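Local coordinates for protein citrate lyase, subunit 1 (Methanosaeta concilii, PDB 6HXI) that is subunit 1 of an ATP citrate lyase, which probably turns citrate, coenzyme A and ATP into acetyl-CoA, oxaloacetate, ADP and phosphate, at residues Y118-S123 with V198-F203; L336-A341 with I373-G378. All coordinates share one frame; numbering follows the deposited sequence.

Contact 1. Residues Y118-S123 with V198-F203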
ATOM      1  N   TYR C 118     -52.308  28.401 -58.510  1.00 75.50           N
ATOM      2  CA  TYR C 118     -51.151  27.648 -59.004  1.00 73.06           C
ATOM      3  C   TYR C 118     -50.877  26.441 -58.112  1.00 71.38           C
ATOM      4  O   TYR C 118     -51.154  26.477 -56.912  1.00 67.88           O
ATOM      5  CB  TYR C 118     -49.882  28.525 -59.146  1.00 74.13           C
ATOM      6  CG  TYR C 118     -50.018  29.791 -59.979  1.00 78.87           C
ATOM      7  CD1 TYR C 118     -50.866  29.839 -61.085  1.00 82.78           C
ATOM      8  CD2 TYR C 118     -49.252  30.918 -59.697  1.00 79.97           C
ATOM      9  CE1 TYR C 118     -50.993  30.997 -61.850  1.00 86.28           C
ATOM     10  CE2 TYR C 118     -49.369  32.084 -60.457  1.00 83.14           C
ATOM     11  CZ  TYR C 118     -50.243  32.121 -61.532  1.00 93.06           C
ATOM     12  OH  TYR C 118     -50.357  33.272 -62.284  1.00 96.23           O
ATOM     13  N   TYR C 119     -50.352  25.362 -58.712  1.00 67.11           N
ATOM     14  CA  TYR C 119     -50.041  24.112 -58.010  1.00 64.89           C
ATOM     15  C   TYR C 119     -48.541  23.908 -57.918  1.00 65.70           C
ATOM     16  O   TYR C 119     -47.834  24.146 -58.898  1.00 66.59           O
ATOM     17  CB  TYR C 119     -50.708  22.941 -58.762  1.00 67.51           C
ATOM     18  CG  TYR C 119     -50.199  21.555 -58.433  1.00 68.48           C
ATOM     19  CD1 TYR C 119     -49.176  20.971 -59.176  1.00 70.45           C
ATOM     20  CD2 TYR C 119     -50.787  20.798 -57.423  1.00 69.30           C
ATOM     21  CE1 TYR C 119     -48.723  19.681 -58.895  1.00 71.76           C
ATOM     22  CE2 TYR C 119     -50.353  19.502 -57.141  1.00 69.29           C
ATOM     23  CZ  TYR C 119     -49.324  18.947 -57.883  1.00 77.35           C
ATOM     24  OH  TYR C 119     -48.909  17.666 -57.621  1.00 80.14           O
ATOM     25  N   VAL C 120     -48.067  23.415 -56.768  1.00 59.53           N
ATOM     26  CA  VAL C 120     -46.662  23.057 -56.528  1.00 57.23           C
ATOM     27  C   VAL C 120     -46.576  21.793 -55.659  1.00 58.77           C
ATOM     28  O   VAL C 120     -47.256  21.694 -54.640  1.00 57.25           O
ATOM     29  CB  VAL C 120     -45.760  24.223 -56.004  1.00 60.50           C
ATOM     30  CG1 VAL C 120     -46.181  24.702 -54.614  1.00 59.82           C
ATOM     31  CG2 VAL C 120     -44.284  23.836 -56.016  1.00 59.02           C
ATOM     32  N   ALA C 121     -45.735  20.836 -56.064  1.00 55.43           N
ATOM     33  CA  ALA C 121     -45.519  19.613 -55.296  1.00 53.55           C
ATOM     34  C   ALA C 121     -44.072  19.132 -55.354  1.00 54.85           C
ATOM     35  O   ALA C 121     -43.448  19.126 -56.423  1.00 53.14           O
ATOM     36  CB  ALA C 121     -46.465  18.513 -55.756  1.00 55.40           C
ATOM     37  N   ILE C 122     -43.538  18.726 -54.194  1.00 50.13           N
ATOM     38  CA  ILE C 122     -42.186  18.196 -54.106  1.00 47.88           C
ATOM     39  C   ILE C 122     -42.258  16.774 -53.565  1.00 52.23           C
ATOM     40  O   ILE C 122     -42.886  16.514 -52.544  1.00 50.06           O
ATOM     41  CB  ILE C 122     -41.140  19.094 -53.384  1.00 49.55           C
ATOM     42  CG1 ILE C 122     -41.243  20.577 -53.808  1.00 49.36           C
ATOM     43  CG2 ILE C 122     -39.696  18.548 -53.610  1.00 49.21           C
ATOM     44  CD1 ILE C 122     -40.526  21.538 -52.880  1.00 51.92           C
ATOM     45  N   SER C 123     -41.653  15.857 -54.311  1.00 51.14           N
ATOM     46  CA  SER C 123     -41.575  14.430 -54.041  1.00 51.07           C
ATOM     47  C   SER C 123     -40.155  14.006 -54.372  1.00 54.15           C
ATOM     48  O   SER C 123     -39.466  14.710 -55.106  1.00 54.48           O
ATOM     49  CB  SER C 123     -42.537  13.696 -54.969  1.00 56.91           C
ATOM     50  OG  SER C 123     -43.025  12.526 -54.343  1.00 70.12           O
ATOM     51  N   VAL C 198     -44.654  17.214 -50.176  1.00 48.28           N
ATOM     52  CA  VAL C 198     -45.312  18.506 -49.953  1.00 49.37           C
ATOM     53  C   VAL C 198     -46.157  18.844 -51.169  1.00 54.55           C
ATOM     54  O   VAL C 198     -45.707  18.664 -52.302  1.00 53.60           O
ATOM     55  CB  VAL C 198     -44.377  19.674 -49.487  1.00 53.28           C
ATOM     56  CG1 VAL C 198     -43.405  20.119 -50.584  1.00 52.78           C
ATOM     57  CG2 VAL C 198     -45.184  20.861 -48.995  1.00 53.93           C
ATOM     58  N   GLU C 199     -47.387  19.295 -50.936  1.00 54.21           N
ATOM     59  CA  GLU C 199     -48.296  19.686 -52.000  1.00 56.13           C
ATOM     60  C   GLU C 199     -49.087  20.920 -51.596  1.00 62.66           C
ATOM     61  O   GLU C 199     -49.796  20.896 -50.589  1.00 62.86           O
ATOM     62  CB  GLU C 199     -49.245  18.539 -52.338  1.00 59.17           C
ATOM     63  CG  GLU C 199     -50.201  18.826 -53.483  1.00 72.70           C
ATOM     64  CD  GLU C 199     -51.452  17.980 -53.419  1.00110.37           C
ATOM     65  OE1 GLU C 199     -51.356  16.760 -53.688  1.00113.70           O
ATOM     66  OE2 GLU C 199     -52.518  18.525 -53.048  1.00116.00           O
ATOM     67  N   ILE C 200     -48.956  21.995 -52.388  1.00 59.66           N
ATOM     68  CA  ILE C 200     -49.707  23.224 -52.212  1.00 60.43           C
ATOM     69  C   ILE C 200     -50.591  23.317 -53.450  1.00 66.74           C
ATOM     70  O   ILE C 200     -50.128  23.665 -54.546  1.00 65.23           O
ATOM     71  CB  ILE C 200     -48.860  24.491 -51.932  1.00 62.47           C
ATOM     72  CG1 ILE C 200     -47.849  24.236 -50.780  1.00 60.43           C
ATOM     73  CG2 ILE C 200     -49.800  25.653 -51.587  1.00 64.29           C
ATOM     74  CD1 ILE C 200     -46.678  25.158 -50.763  1.00 62.42           C
ATOM     75  N   ASN C 201     -51.851  22.886 -53.265  1.00 65.27           N
ATOM     76  CA  ASN C 201     -52.852  22.791 -54.302  1.00 66.76           C
ATOM     77  C   ASN C 201     -54.192  23.360 -53.827  1.00 74.05           C
ATOM     78  O   ASN C 201     -55.024  22.630 -53.274  1.00 76.37           O
ATOM     79  CB  ASN C 201     -52.993  21.330 -54.776  1.00 66.18           C
ATOM     80  CG  ASN C 201     -53.839  21.139 -56.014  1.00 87.38           C
ATOM     81  OD1 ASN C 201     -53.885  21.987 -56.914  1.00 76.46           O
ATOM     82  ND2 ASN C 201     -54.467  19.978 -56.118  1.00 84.52           N
ATOM     83  N   PRO C 202     -54.417  24.674 -54.014  1.00 69.80           N
ATOM     84  CA  PRO C 202     -53.566  25.649 -54.710  1.00 68.56           C
ATOM     85  C   PRO C 202     -52.822  26.664 -53.809  1.00 72.19           C
ATOM     86  O   PRO C 202     -53.031  26.721 -52.594  1.00 71.09           O
ATOM     87  CB  PRO C 202     -54.594  26.358 -55.609  1.00 72.22           C
ATOM     88  CG  PRO C 202     -55.920  26.298 -54.807  1.00 78.35           C
ATOM     89  CD  PRO C 202     -55.719  25.280 -53.686  1.00 73.37           C
ATOM     90  N   PHE C 203     -51.922  27.443 -54.414  1.00 69.31           N
ATOM     91  CA  PHE C 203     -51.270  28.581 -53.784  1.00 69.54           C
ATOM     92  C   PHE C 203     -51.672  29.837 -54.576  1.00 76.86           C
ATOM     93  O   PHE C 203     -52.110  29.714 -55.718  1.00 76.52           O
ATOM     94  CB  PHE C 203     -49.747  28.412 -53.618  1.00 69.48           C
ATOM     95  CG  PHE C 203     -48.836  28.533 -54.817  1.00 70.85           C
ATOM     96  CD1 PHE C 203     -48.283  29.760 -55.169  1.00 74.48           C
ATOM     97  CD2 PHE C 203     -48.420  27.403 -55.508  1.00 72.10           C
ATOM     98  CE1 PHE C 203     -47.398  29.866 -56.246  1.00 75.46           C
ATOM     99  CE2 PHE C 203     -47.529  27.508 -56.586  1.00 74.78           C
ATOM    100  CZ  PHE C 203     -47.022  28.740 -56.944  1.00 73.71           C
TER
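Y118 lays its CB over one face of the F203 ring, 3.8 Å from the ring centroid, a CH-pi contact that sits toward the rim. Beyond CB the tyrosine ring swings away and turns an edge toward the same face, an offset edge-to-face pair with planes 77° apart. F203 CG stands between its own backbone N and carbonyl carbon (chi1 74°), which leans the ring across toward V120, F203 CD2 meeting V120 CG1 at 3.6 Å. V120 CG1 also rests on I200 CB, and I122 and V198 run side by side, with I122 CB 3.7 Å from V198 CG1. Helix 173-192 packs on this apolar side through I183, F182 and Y190.

On the other side, the Y119 ring stands almost perpendicular to the N201 amide. N201 OD1 comes to the ring edge, 3.4 Å from Y119 CD2, but its hydrogen bond goes to G138 N. E199 CG touches Y119 CE2 at 3.7 Å.

Between the two faces, antiparallel backbone bonds pair V120 with I200 and I122 with V198. A beta bulge at N201-P202, opposite Y119 and containing a cis peptide, then shifts the register by one; Y118 and F203 still bond both ways, F203 N reaching Y118 O at 2.8 Å. The chemistry implies a two-sided join in the ATP-grasp region: hydrocarbon and aromatic groups against the helix, more polar groups around Y119 on the reverse.

Contact 2. Residues L336-A341 with I373-G378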
ATOM      1  N   LEU C 336     -51.813 -17.738 -30.945  1.00 61.15           N
ATOM      2  CA  LEU C 336     -50.600 -16.907 -30.865  1.00 58.24           C
ATOM      3  C   LEU C 336     -49.480 -17.535 -31.712  1.00 58.77           C
ATOM      4  O   LEU C 336     -48.984 -18.609 -31.375  1.00 56.43           O
ATOM      5  CB  LEU C 336     -50.119 -16.647 -29.416  1.00 57.41           C
ATOM      6  CG  LEU C 336     -48.822 -15.783 -29.229  1.00 59.39           C
ATOM      7  CD1 LEU C 336     -48.900 -14.397 -29.950  1.00 58.68           C
ATOM      8  CD2 LEU C 336     -48.486 -15.597 -27.754  1.00 58.28           C
ATOM      9  N   LEU C 337     -49.094 -16.843 -32.807  1.00 53.94           N
ATOM     10  CA  LEU C 337     -48.054 -17.305 -33.723  1.00 52.16           C
ATOM     11  C   LEU C 337     -46.744 -16.569 -33.498  1.00 53.86           C
ATOM     12  O   LEU C 337     -46.595 -15.416 -33.900  1.00 52.91           O
ATOM     13  CB  LEU C 337     -48.518 -17.201 -35.191  1.00 52.15           C
ATOM     14  CG  LEU C 337     -49.826 -17.927 -35.551  1.00 57.32           C
ATOM     15  CD1 LEU C 337     -50.340 -17.468 -36.891  1.00 57.30           C
ATOM     16  CD2 LEU C 337     -49.640 -19.433 -35.573  1.00 60.32           C
ATOM     17  N   ILE C 338     -45.811 -17.241 -32.817  1.00 50.47           N
ATOM     18  CA  ILE C 338     -44.467 -16.740 -32.500  1.00 48.54           C
ATOM     19  C   ILE C 338     -43.522 -17.296 -33.549  1.00 51.72           C
ATOM     20  O   ILE C 338     -42.899 -18.348 -33.368  1.00 50.76           O
ATOM     21  CB  ILE C 338     -44.027 -17.061 -31.039  1.00 51.61           C
ATOM     22  CG1 ILE C 338     -45.195 -16.804 -30.022  1.00 53.34           C
ATOM     23  CG2 ILE C 338     -42.739 -16.257 -30.697  1.00 48.94           C
ATOM     24  CD1 ILE C 338     -44.924 -17.079 -28.564  1.00 62.91           C
ATOM     25  N   GLY C 339     -43.461 -16.600 -34.669  1.00 49.15           N
ATOM     26  CA  GLY C 339     -42.655 -17.049 -35.795  1.00 48.94           C
ATOM     27  C   GLY C 339     -41.468 -16.184 -36.132  1.00 51.41           C
ATOM     28  O   GLY C 339     -41.074 -15.309 -35.357  1.00 50.29           O
ATOM     29  N   GLY C 340     -40.914 -16.452 -37.302  1.00 48.26           N
ATOM     30  CA  GLY C 340     -39.780 -15.728 -37.841  1.00 48.15           C
ATOM     31  C   GLY C 340     -38.894 -16.608 -38.688  1.00 53.37           C
ATOM     32  O   GLY C 340     -39.053 -17.834 -38.716  1.00 52.81           O
ATOM     33  N   ALA C 341     -37.944 -15.976 -39.377  1.00 49.69           N
ATOM     34  CA  ALA C 341     -36.976 -16.681 -40.202  1.00 49.46           C
ATOM     35  C   ALA C 341     -35.844 -17.189 -39.312  1.00 48.33           C
ATOM     36  O   ALA C 341     -35.944 -17.132 -38.086  1.00 46.76           O
ATOM     37  CB  ALA C 341     -36.419 -15.742 -41.272  1.00 50.13           C
ATOM     38  N   ILE C 373     -50.514 -21.598 -28.438  1.00 67.83           N
ATOM     39  CA  ILE C 373     -49.269 -20.968 -28.885  1.00 64.55           C
ATOM     40  C   ILE C 373     -48.536 -21.850 -29.896  1.00 66.09           C
ATOM     41  O   ILE C 373     -48.373 -23.043 -29.653  1.00 67.41           O
ATOM     42  CB  ILE C 373     -48.385 -20.545 -27.667  1.00 66.52           C
ATOM     43  CG1 ILE C 373     -49.115 -19.515 -26.779  1.00 67.76           C
ATOM     44  CG2 ILE C 373     -47.018 -20.008 -28.098  1.00 64.93           C
ATOM     45  CD1 ILE C 373     -49.109 -19.826 -25.318  1.00 75.07           C
ATOM     46  N   TYR C 374     -48.116 -21.260 -31.032  1.00 59.32           N
ATOM     47  CA  TYR C 374     -47.379 -21.943 -32.103  1.00 57.36           C
ATOM     48  C   TYR C 374     -46.076 -21.173 -32.364  1.00 56.58           C
ATOM     49  O   TYR C 374     -46.108 -19.969 -32.637  1.00 55.12           O
ATOM     50  CB  TYR C 374     -48.233 -22.073 -33.383  1.00 59.33           C
ATOM     51  CG  TYR C 374     -49.494 -22.889 -33.192  1.00 64.33           C
ATOM     52  CD1 TYR C 374     -50.624 -22.340 -32.585  1.00 67.21           C
ATOM     53  CD2 TYR C 374     -49.566 -24.208 -33.632  1.00 67.12           C
ATOM     54  CE1 TYR C 374     -51.782 -23.096 -32.386  1.00 69.43           C
ATOM     55  CE2 TYR C 374     -50.724 -24.969 -33.450  1.00 70.33           C
ATOM     56  CZ  TYR C 374     -51.829 -24.408 -32.832  1.00 79.21           C
ATOM     57  OH  TYR C 374     -52.966 -25.161 -32.662  1.00 86.01           O
ATOM     58  N   VAL C 375     -44.932 -21.862 -32.219  1.00 50.42           N
ATOM     59  CA  VAL C 375     -43.588 -21.301 -32.368  1.00 47.62           C
ATOM     60  C   VAL C 375     -42.776 -21.974 -33.492  1.00 51.55           C
ATOM     61  O   VAL C 375     -42.763 -23.195 -33.566  1.00 51.83           O
ATOM     62  CB  VAL C 375     -42.810 -21.380 -31.025  1.00 50.46           C
ATOM     63  CG1 VAL C 375     -41.487 -20.609 -31.103  1.00 48.46           C
ATOM     64  CG2 VAL C 375     -43.664 -20.901 -29.846  1.00 50.39           C
ATOM     65  N   ARG C 376     -42.087 -21.171 -34.335  1.00 47.33           N
ATOM     66  CA  ARG C 376     -41.148 -21.611 -35.374  1.00 47.06           C
ATOM     67  C   ARG C 376     -40.007 -20.594 -35.381  1.00 52.64           C
ATOM     68  O   ARG C 376     -40.208 -19.449 -35.778  1.00 53.65           O
ATOM     69  CB  ARG C 376     -41.774 -21.731 -36.773  1.00 42.85           C
ATOM     70  CG  ARG C 376     -40.845 -22.407 -37.807  1.00 43.30           C
ATOM     71  CD  ARG C 376     -39.849 -21.456 -38.477  1.00 48.48           C
ATOM     72  NE  ARG C 376     -38.988 -22.130 -39.456  1.00 59.49           N
ATOM     73  CZ  ARG C 376     -38.106 -21.516 -40.242  1.00 65.35           C
ATOM     74  NH1 ARG C 376     -37.952 -20.197 -40.179  1.00 48.75           N
ATOM     75  NH2 ARG C 376     -37.386 -22.212 -41.112  1.00 51.26           N
ATOM     76  N   ARG C 377     -38.820 -21.008 -34.960  1.00 48.17           N
ATOM     77  CA  ARG C 377     -37.694 -20.099 -34.914  1.00 46.59           C
ATOM     78  C   ARG C 377     -36.348 -20.774 -35.104  1.00 49.75           C
ATOM     79  O   ARG C 377     -36.144 -21.908 -34.689  1.00 47.41           O
ATOM     80  CB  ARG C 377     -37.736 -19.286 -33.599  1.00 47.15           C
ATOM     81  CG  ARG C 377     -36.830 -18.057 -33.537  1.00 48.66           C
ATOM     82  CD  ARG C 377     -37.227 -16.920 -34.459  1.00 50.39           C
ATOM     83  NE  ARG C 377     -36.508 -15.697 -34.091  1.00 47.99           N
ATOM     84  CZ  ARG C 377     -35.990 -14.832 -34.954  1.00 50.21           C
ATOM     85  NH1 ARG C 377     -36.131 -15.019 -36.258  1.00 36.67           N
ATOM     86  NH2 ARG C 377     -35.362 -13.751 -34.518  1.00 40.86           N
ATOM     87  N   GLY C 378     -35.457 -20.038 -35.756  1.00 48.18           N
ATOM     88  CA  GLY C 378     -34.053 -20.364 -35.973  1.00 47.14           C
ATOM     89  C   GLY C 378     -33.241 -19.107 -35.693  1.00 48.36           C
ATOM     90  O   GLY C 378     -33.817 -18.012 -35.560  1.00 47.69           O
TER
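I338, R376 and Y374 carry much of this contact between neighbouring parallel strands. I338 has CG1 anti to its carbonyl carbon (chi1 -43°), which sends CD1 obliquely across to I373 CG2 at 3.6 Å, while its CB faces V375 CG2; helix 348-361 packs on this side. Y374 points to the opposite side, its CB 3.7 Å from L337 CD2. Its backbone stitches the strands together, Y374 N donating to L336 O and Y374 O accepting from I338 N, both at 2.8 Å.

Where the strands end, R376 bends at chi2 (-85°) and brings NH1 to G340 O at 3.0 Å, in the plane of both guanidinium and carbonyl and on a lone pair. NH1 also forms a salt bridge to E184 of a neighbouring chain, succinyl-CoA ligase (ADP-forming) subunit alpha, and NE hydrogen-bonds to T407 O. An alanine here would probably leave G340 O without this donor and that glutamate without its cationic mate. R377 NH1 makes a weak bond to A341 O at 2.8 Å and a hydrogen bond to bound citrate. The chemistry thus changes along the pair, from an apolar sheet core to R376, which ties the glycine-containing loop to the partner subunit, and R377, which holds that loop more weakly and reaches the citrate.

Contact 1 and contact 2 lie on opposite sides of the chain's centre, their own centres 46 Å apart and their nearest atoms about 32 Å apart, so neither touches the other. They follow in series along the chain: 118-123 with 198-203 joins inner strands of the antiparallel sheet in the ATP-grasp region, whereas 336-341 with 373-378 joins the two middle strands of the parallel sheet in the citrate-binding region. Contact 2 reaches toward bound ligand: the R377 side chain is about 3 Å from citrate, and the A341 side chain about 10 Å from coenzyme A, whose pocket includes G259, G307 and F345.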